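Local coordinates for protein glycerol-3-phosphate dehydrogenase [NAD(+)] (Dunaliella salina, PDB 6IUY) that probably interconverts sn-glycerol 3-phosphate and dihydroxyacetone phosphate with NAD and, through its di-domain dehydrogenase-phosphatase structure, converts dihydroxyacetone phosphate directly to glycerol, at residues T270-V275 with K292-W297; D475-G480 with T601-Y606; K500-S505 with H576-E581. All blocks are in the same frame, centred on the assembly; numbering follows the deposited sequence.

Interaction 1 of 3, residues T270-V275 with K292-W297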
# COMPACT_ATOMS: atom_id res chain seq x y z
N THR A 270 5.93 -26.14 7.41
CA THR A 270 6.17 -25.92 5.99
C THR A 270 7.34 -24.95 5.93
O THR A 270 8.16 -25.04 5.03
CB THR A 270 4.92 -25.42 5.17
OG1 THR A 270 5.13 -24.09 4.65
CG2 THR A 270 3.61 -25.52 5.94
N ALA A 271 7.48 -24.10 6.94
CA ALA A 271 8.67 -23.28 7.04
C ALA A 271 9.95 -24.14 7.17
O ALA A 271 10.92 -23.96 6.40
CB ALA A 271 8.53 -22.31 8.23
N VAL A 272 9.99 -25.06 8.13
CA VAL A 272 11.19 -25.89 8.32
C VAL A 272 11.50 -26.68 7.07
O VAL A 272 12.65 -27.01 6.80
CB VAL A 272 11.06 -26.86 9.52
CG1 VAL A 272 10.46 -28.16 9.08
CG2 VAL A 272 12.43 -27.12 10.12
N ARG A 273 10.47 -26.99 6.28
CA ARG A 273 10.66 -27.74 5.04
C ARG A 273 11.43 -26.93 4.01
O ARG A 273 12.27 -27.47 3.26
CB ARG A 273 9.31 -28.15 4.47
CG ARG A 273 9.40 -28.77 3.08
CD ARG A 273 8.06 -29.23 2.53
NE ARG A 273 8.27 -30.20 1.45
CZ ARG A 273 8.32 -29.89 0.15
NH1 ARG A 273 8.15 -28.63 -0.25
NH2 ARG A 273 8.52 -30.83 -0.76
N MET A 274 11.13 -25.63 3.94
CA MET A 274 11.81 -24.72 3.02
C MET A 274 13.23 -24.44 3.51
O MET A 274 14.17 -24.45 2.74
CB MET A 274 11.05 -23.40 2.88
CG MET A 274 9.60 -23.54 2.38
SD MET A 274 8.97 -21.91 1.89
CE MET A 274 8.52 -21.16 3.45
N VAL A 275 13.33 -24.15 4.79
CA VAL A 275 14.60 -23.94 5.47
C VAL A 275 15.53 -25.15 5.35
O VAL A 275 16.74 -25.03 5.08
CB VAL A 275 14.32 -23.61 6.92
CG1 VAL A 275 15.46 -24.00 7.83
CG2 VAL A 275 13.92 -22.14 7.03
N LYS A 292 23.81 -28.89 7.86
CA LYS A 292 22.83 -29.55 6.99
C LYS A 292 21.55 -29.88 7.74
O LYS A 292 20.45 -29.73 7.22
CB LYS A 292 23.41 -30.82 6.38
CG LYS A 292 22.43 -31.48 5.42
CD LYS A 292 23.00 -32.73 4.77
CE LYS A 292 22.04 -33.30 3.74
NZ LYS A 292 22.63 -34.46 3.00
N GLU A 293 21.71 -30.31 8.99
CA GLU A 293 20.58 -30.75 9.77
C GLU A 293 19.86 -29.62 10.52
O GLU A 293 20.48 -28.84 11.24
CB GLU A 293 21.02 -31.81 10.77
CG GLU A 293 19.95 -32.18 11.78
CD GLU A 293 20.35 -33.36 12.67
OE1 GLU A 293 20.32 -34.49 12.15
OE2 GLU A 293 20.70 -33.14 13.85
N VAL A 294 18.54 -29.58 10.38
CA VAL A 294 17.75 -28.58 11.07
C VAL A 294 17.01 -29.23 12.21
O VAL A 294 16.34 -30.23 12.01
CB VAL A 294 16.71 -27.89 10.14
CG1 VAL A 294 15.94 -26.84 10.89
CG2 VAL A 294 17.38 -27.30 8.95
N THR A 295 17.07 -28.63 13.39
CA THR A 295 16.41 -29.23 14.53
C THR A 295 15.04 -28.58 14.67
O THR A 295 14.92 -27.37 14.49
CB THR A 295 17.27 -29.06 15.80
OG1 THR A 295 18.49 -29.77 15.61
CG2 THR A 295 16.60 -29.62 17.00
N MET A 296 14.01 -29.37 14.96
CA MET A 296 12.70 -28.79 15.20
C MET A 296 12.18 -29.22 16.55
O MET A 296 11.97 -30.40 16.78
CB MET A 296 11.72 -29.20 14.09
CG MET A 296 10.25 -28.97 14.42
SD MET A 296 9.18 -29.07 12.96
CE MET A 296 9.14 -30.84 12.62
N TRP A 297 11.98 -28.26 17.45
CA TRP A 297 11.27 -28.54 18.70
C TRP A 297 9.80 -28.79 18.46
O TRP A 297 9.08 -27.94 17.87
CB TRP A 297 11.43 -27.41 19.69
CG TRP A 297 10.64 -27.61 20.98
CD1 TRP A 297 10.85 -28.57 21.93
CD2 TRP A 297 9.53 -26.82 21.45
NE1 TRP A 297 9.95 -28.43 22.96
CE2 TRP A 297 9.13 -27.37 22.69
CE3 TRP A 297 8.85 -25.71 20.94
CZ2 TRP A 297 8.07 -26.83 23.43
CZ3 TRP A 297 7.80 -25.18 21.68
CH2 TRP A 297 7.42 -25.74 22.91

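Interaction 2 of 3, residues D475-G480 with T601-Y606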
# COMPACT_ATOMS: atom_id res chain seq x y z
N ASP A 475 -18.78 -12.75 5.83
CA ASP A 475 -19.11 -13.92 5.03
C ASP A 475 -20.26 -14.71 5.65
O ASP A 475 -21.11 -15.24 4.94
CB ASP A 475 -17.90 -14.85 4.89
CG ASP A 475 -16.86 -14.33 3.90
OD1 ASP A 475 -17.17 -13.43 3.10
OD2 ASP A 475 -15.72 -14.86 3.89
N GLY A 476 -20.24 -14.83 6.97
CA GLY A 476 -21.26 -15.59 7.68
C GLY A 476 -22.61 -14.92 7.54
O GLY A 476 -23.63 -15.59 7.44
N LEU A 477 -22.61 -13.59 7.51
CA LEU A 477 -23.81 -12.80 7.29
C LEU A 477 -24.38 -12.92 5.88
O LEU A 477 -25.57 -12.69 5.69
CB LEU A 477 -23.54 -11.34 7.56
CG LEU A 477 -23.38 -10.98 9.02
CD1 LEU A 477 -23.24 -9.48 9.12
CD2 LEU A 477 -24.61 -11.49 9.73
N GLY A 478 -23.55 -13.21 4.89
CA GLY A 478 -24.01 -13.21 3.52
C GLY A 478 -23.67 -11.97 2.70
O GLY A 478 -23.99 -11.93 1.52
N VAL A 479 -23.01 -10.97 3.29
CA VAL A 479 -22.71 -9.71 2.58
C VAL A 479 -21.93 -9.92 1.28
O VAL A 479 -21.20 -10.89 1.14
CB VAL A 479 -21.94 -8.71 3.50
CG1 VAL A 479 -22.66 -8.57 4.83
CG2 VAL A 479 -20.48 -9.13 3.71
N GLY A 480 -22.12 -9.03 0.31
CA GLY A 480 -21.53 -9.21 -1.01
C GLY A 480 -20.15 -8.58 -1.14
O GLY A 480 -19.67 -7.94 -0.22
N THR A 601 -24.85 -8.53 12.84
CA THR A 601 -25.39 -7.80 11.68
C THR A 601 -24.91 -6.35 11.61
O THR A 601 -25.08 -5.70 10.58
CB THR A 601 -26.92 -7.79 11.68
OG1 THR A 601 -27.38 -7.04 12.80
CG2 THR A 601 -27.48 -9.20 11.76
N MET A 602 -24.33 -5.85 12.70
CA MET A 602 -23.84 -4.47 12.74
C MET A 602 -22.41 -4.30 12.24
O MET A 602 -21.81 -3.25 12.43
CB MET A 602 -23.93 -3.90 14.16
CG MET A 602 -25.34 -3.59 14.65
SD MET A 602 -26.19 -2.34 13.66
CE MET A 602 -25.09 -0.94 13.83
N ILE A 603 -21.87 -5.33 11.59
CA ILE A 603 -20.45 -5.30 11.23
C ILE A 603 -20.14 -4.23 10.17
O ILE A 603 -19.08 -3.63 10.20
CB ILE A 603 -19.96 -6.68 10.73
CG1 ILE A 603 -18.42 -6.73 10.61
CG2 ILE A 603 -20.57 -7.03 9.39
CD1 ILE A 603 -17.71 -6.74 11.91
N LEU A 604 -21.06 -3.97 9.24
CA LEU A 604 -20.80 -2.93 8.24
C LEU A 604 -21.16 -1.55 8.80
O LEU A 604 -20.98 -0.54 8.13
CB LEU A 604 -21.56 -3.20 6.95
CG LEU A 604 -21.33 -4.57 6.30
CD1 LEU A 604 -22.38 -4.85 5.23
CD2 LEU A 604 -19.92 -4.64 5.71
N ARG A 605 -21.67 -1.51 10.03
CA ARG A 605 -22.08 -0.26 10.67
C ARG A 605 -21.13 0.13 11.79
O ARG A 605 -21.57 0.59 12.85
CB ARG A 605 -23.50 -0.37 11.22
CG ARG A 605 -24.61 -0.32 10.16
CD ARG A 605 -25.13 1.11 9.97
NE ARG A 605 -26.38 1.12 9.22
CZ ARG A 605 -27.59 0.88 9.74
NH1 ARG A 605 -27.73 0.61 11.04
NH2 ARG A 605 -28.66 0.92 8.96
N TYR A 606 -19.83 -0.06 11.55
CA TYR A 606 -18.82 0.13 12.58
C TYR A 606 -18.76 1.57 13.14
O TYR A 606 -18.63 1.75 14.35
CB TYR A 606 -17.45 -0.27 12.03
CG TYR A 606 -17.16 0.29 10.67
CD1 TYR A 606 -16.60 1.55 10.51
CD2 TYR A 606 -17.45 -0.45 9.53
CE1 TYR A 606 -16.32 2.06 9.24
CE2 TYR A 606 -17.18 0.05 8.26
CZ TYR A 606 -16.62 1.30 8.12
OH TYR A 606 -16.35 1.78 6.86

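Interaction 3 of 3, residues K500-S505 with H576-E581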
# COMPACT_ATOMS: atom_id res chain seq x y z
N LYS A 500 0.72 3.94 13.31
CA LYS A 500 1.19 5.29 13.51
C LYS A 500 1.00 5.71 14.97
O LYS A 500 1.84 6.42 15.52
CB LYS A 500 0.47 6.24 12.54
CG LYS A 500 0.79 5.90 11.07
CD LYS A 500 0.20 6.92 10.09
CE LYS A 500 0.42 6.51 8.64
NZ LYS A 500 -0.56 7.23 7.77
N PHE A 501 -0.05 5.24 15.63
CA PHE A 501 -0.23 5.55 17.05
C PHE A 501 0.85 4.96 17.95
O PHE A 501 1.07 5.45 19.05
CB PHE A 501 -1.58 5.04 17.58
CG PHE A 501 -2.71 5.99 17.35
CD1 PHE A 501 -2.69 6.88 16.29
CD2 PHE A 501 -3.79 6.01 18.21
CE1 PHE A 501 -3.73 7.75 16.08
CE2 PHE A 501 -4.84 6.88 18.01
CZ PHE A 501 -4.81 7.74 16.94
N ILE A 502 1.52 3.90 17.49
CA ILE A 502 2.39 3.15 18.39
C ILE A 502 3.84 3.17 17.95
O ILE A 502 4.73 3.27 18.79
CB ILE A 502 1.90 1.71 18.53
CG1 ILE A 502 0.99 1.63 19.76
CG2 ILE A 502 3.05 0.75 18.63
CD1 ILE A 502 0.21 0.38 19.83
N SER A 503 4.08 3.10 16.64
CA SER A 503 5.43 3.26 16.12
C SER A 503 5.42 4.14 14.87
O SER A 503 5.27 3.64 13.75
CB SER A 503 6.05 1.89 15.82
OG SER A 503 5.14 1.04 15.14
N PRO A 504 5.58 5.46 15.06
CA PRO A 504 5.43 6.43 13.97
C PRO A 504 6.52 6.31 12.92
O PRO A 504 6.36 6.84 11.81
CB PRO A 504 5.49 7.79 14.69
CG PRO A 504 5.15 7.49 16.12
CD PRO A 504 5.76 6.13 16.37
N SER A 505 7.61 5.63 13.26
CA SER A 505 8.66 5.30 12.29
C SER A 505 8.13 4.58 11.05
O SER A 505 8.72 4.68 9.97
CB SER A 505 9.72 4.41 12.95
OG SER A 505 9.28 3.06 13.03
N HIS A 576 -8.87 0.16 25.24
CA HIS A 576 -9.60 0.56 26.43
C HIS A 576 -8.69 1.37 27.34
O HIS A 576 -9.03 2.46 27.80
CB HIS A 576 -10.16 -0.66 27.16
CG HIS A 576 -10.82 -0.34 28.46
ND1 HIS A 576 -12.07 0.24 28.54
CD2 HIS A 576 -10.41 -0.53 29.74
CE1 HIS A 576 -12.40 0.40 29.80
NE2 HIS A 576 -11.41 -0.06 30.55
N ALA A 577 -7.50 0.82 27.58
CA ALA A 577 -6.53 1.45 28.47
C ALA A 577 -6.19 2.87 28.03
O ALA A 577 -6.16 3.79 28.85
CB ALA A 577 -5.27 0.60 28.55
N ARG A 578 -5.92 3.06 26.74
CA ARG A 578 -5.51 4.36 26.22
C ARG A 578 -6.69 5.22 25.82
O ARG A 578 -6.50 6.31 25.29
CB ARG A 578 -4.60 4.21 25.00
CG ARG A 578 -3.44 3.27 25.15
CD ARG A 578 -2.17 3.99 25.57
NE ARG A 578 -1.06 3.03 25.63
CZ ARG A 578 -0.16 2.87 24.66
NH1 ARG A 578 -0.22 3.62 23.56
NH2 ARG A 578 0.80 1.97 24.79
N GLY A 579 -7.91 4.73 26.05
CA GLY A 579 -9.10 5.44 25.61
C GLY A 579 -9.21 5.62 24.10
O GLY A 579 -9.64 6.67 23.63
N TRP A 580 -8.82 4.61 23.33
CA TRP A 580 -8.88 4.72 21.88
C TRP A 580 -10.03 3.92 21.26
O TRP A 580 -10.02 3.69 20.05
CB TRP A 580 -7.58 4.26 21.23
CG TRP A 580 -6.36 5.06 21.55
CD1 TRP A 580 -6.30 6.32 22.08
CD2 TRP A 580 -4.99 4.65 21.35
NE1 TRP A 580 -4.99 6.72 22.22
CE2 TRP A 580 -4.17 5.71 21.78
CE3 TRP A 580 -4.40 3.49 20.85
CZ2 TRP A 580 -2.77 5.65 21.72
CZ3 TRP A 580 -3.00 3.42 20.79
CH2 TRP A 580 -2.21 4.49 21.23
N GLU A 581 -11.00 3.50 22.05
CA GLU A 581 -12.10 2.70 21.50
C GLU A 581 -12.74 3.32 20.26
O GLU A 581 -13.07 2.60 19.32
CB GLU A 581 -13.17 2.44 22.54
CG GLU A 581 -12.84 1.32 23.50
CD GLU A 581 -12.99 1.75 24.94
OE1 GLU A 581 -12.78 2.97 25.21
OE2 GLU A 581 -13.31 0.90 25.80

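Interaction 1 of 3, residues T270-V275 with K292-W297
Val272 and Val294 meet methyl to methyl, CG2 of Val272 lying 3.6 Å from CG1 of Val294, as the two short side chains lie alongside each other and point opposite ways. Val272 uses both its branches: its CG1 meets the sulfur of Met296, the two side chains lying roughly perpendicular, with 4.2 Å between Val272 CG1 and Met296 SD. One turn further along, Val275 brings CG1 crosswise to the other methyl of Val294, Val275 CG1 to Val294 CG2 being 4.0 Å. Val294 is thus held by a different helix residue at each branch. All four side chains are buried and apolar, and the contact rests on their shape and van der Waals packing alone.

Behind this first shell, the strand alternation that points Val294 and Met296 at the helix turns Thr295 away from it, to the side where it touches Ala340 of helix 337-342. CG of Met296 stands anti to its backbone N (chi1 164°), and a bend at chi3 follows; the long, flexible thioether suits a place where the sulfur must extend to meet Val272.

The pair is the helix and second strand of a Rossmann-type beta-alpha-beta unit. Residues 270-275 of helix 266-282 run nearly antiparallel to strand 293-297, at 167° with the two axes 9.6 Å apart at their closest. That strand lies between strands 257-262 and 331-334 of the sheet, and Val272 and Val275 also touch Met261 and Val259 of the former.

Interaction 2 of 3, residues D475-G480 with T601-Y606
Leu477, in the last turn of helix 454-477, pushes CD1 against the loop between helices 585-594 and 606-609, 3.6 Å from Ile603 CG2. The same CD1 rests on backbone, 3.7 Å from Thr601 CA, while its sister methyl CD2 comes 4.2 Å from Thr601 CG2. CD1 thus bridges Thr601 and Ile603, while CD2 adds to the contact with Thr601. Ile603 offers only its CG2 branch: with CG1 anti to the backbone N (chi1 -168°), the longer arm leads away from Leu477, and the side chain also packs on Ile590 and Ile593 of helix 585-594. The second apolar pair is Val479 with Leu604, side by side but oppositely directed, with Val479 CG1 3.8 Å from Leu604 CD1.

Backbone geometry helps place Val479. Gly478 leaves the helix with positive phi (100°), where a beta carbon would collide with the carbonyl oxygen of Leu477; glycine permits the turn that brings Val479 round to face the loop.

The contact lies at the surface of the dehydrogenase's helical C-terminal part. Beside the apolar patch, Asp475 forms salt bridges with Lys484 and Arg530, and Gly480 N hydrogen-bonds Glu420 of the second subunit, whose Leu421 packs on Leu604.

With aliphatic groups alone meeting between the segments, the contact depends on fit rather than directed bonds, and Leu604 carries the same greasy surface into the dimer interface.

Interaction 3 of 3, residues K500-S505 with H576-E581
A T-shaped (edge-to-face) aromatic pair joins two helix ends in the all-helical C-terminal part of the dehydrogenase: Phe501, in the last turn of helix 481-502, meets Trp580, just beyond helix 564-577. The six-membered ring of Trp580 and the ring of Phe501 have centroids 4.7 Å apart and planes at 74°. Phe501 presents its CD2 edge, and CD2 stands over the centre of the six-membered ring, 3.6 Å from Trp580 CE2. The Phe501 CB also leans on the indole, 3.7 Å from Trp580 CH2. Such a pairing suits aromatic residues, since the slightly positive C-H edge of one ring is drawn to the electron-rich face of the other.

The opposite face of the indole is occupied from within its own segment, by CB of Arg578, so the ring is sandwiched. At its rim, near the ring plane, Ile502 CG1 comes 4.5 Å from Trp580 CZ3 and also 4.5 Å from Arg578 NH1. CG of Trp580 is anti to the carbonyl carbon (chi1 -64°), which helps direct the indole at Phe501. With an alanine in place of this tryptophan, the edge of Phe501 would probably lose its aromatic face and a gap would be likely to open between Phe501 and Arg578.

Gly579 ends the helix in a Schellman motif, its positive phi being easy for glycine, and so turns the chain to bring Trp580 into place. Phe501 makes a second edge-to-face contact with Phe584. Across the same turn, His576 ND1 donates to Glu581 OE2 at 3.1 Å, the oxygen lying in the imidazole plane but the donor approaching from above the carboxylate plane.

Interaction 1 belongs to the nucleotide-binding part of the dehydrogenase, whereas interactions 2 and 3 tie together its helical C-terminal part. Interaction 1 is the one near the cofactor: the side chain of Met296 lies about 8 Å from bound NAD and about 5 Å from that of Ala268, an NAD-binding residue. The other two lie away from the NAD, dihydroxyacetone phosphate and magnesium sites. Their centres are about 26 Å apart, with nearest atoms about 8 Å apart, and helix 481-502 links them: it starts just after 475-480 and ends in interaction 3. The centre of interaction 1 is about 41 Å from that of interaction 2 and about 37 Å from that of interaction 3.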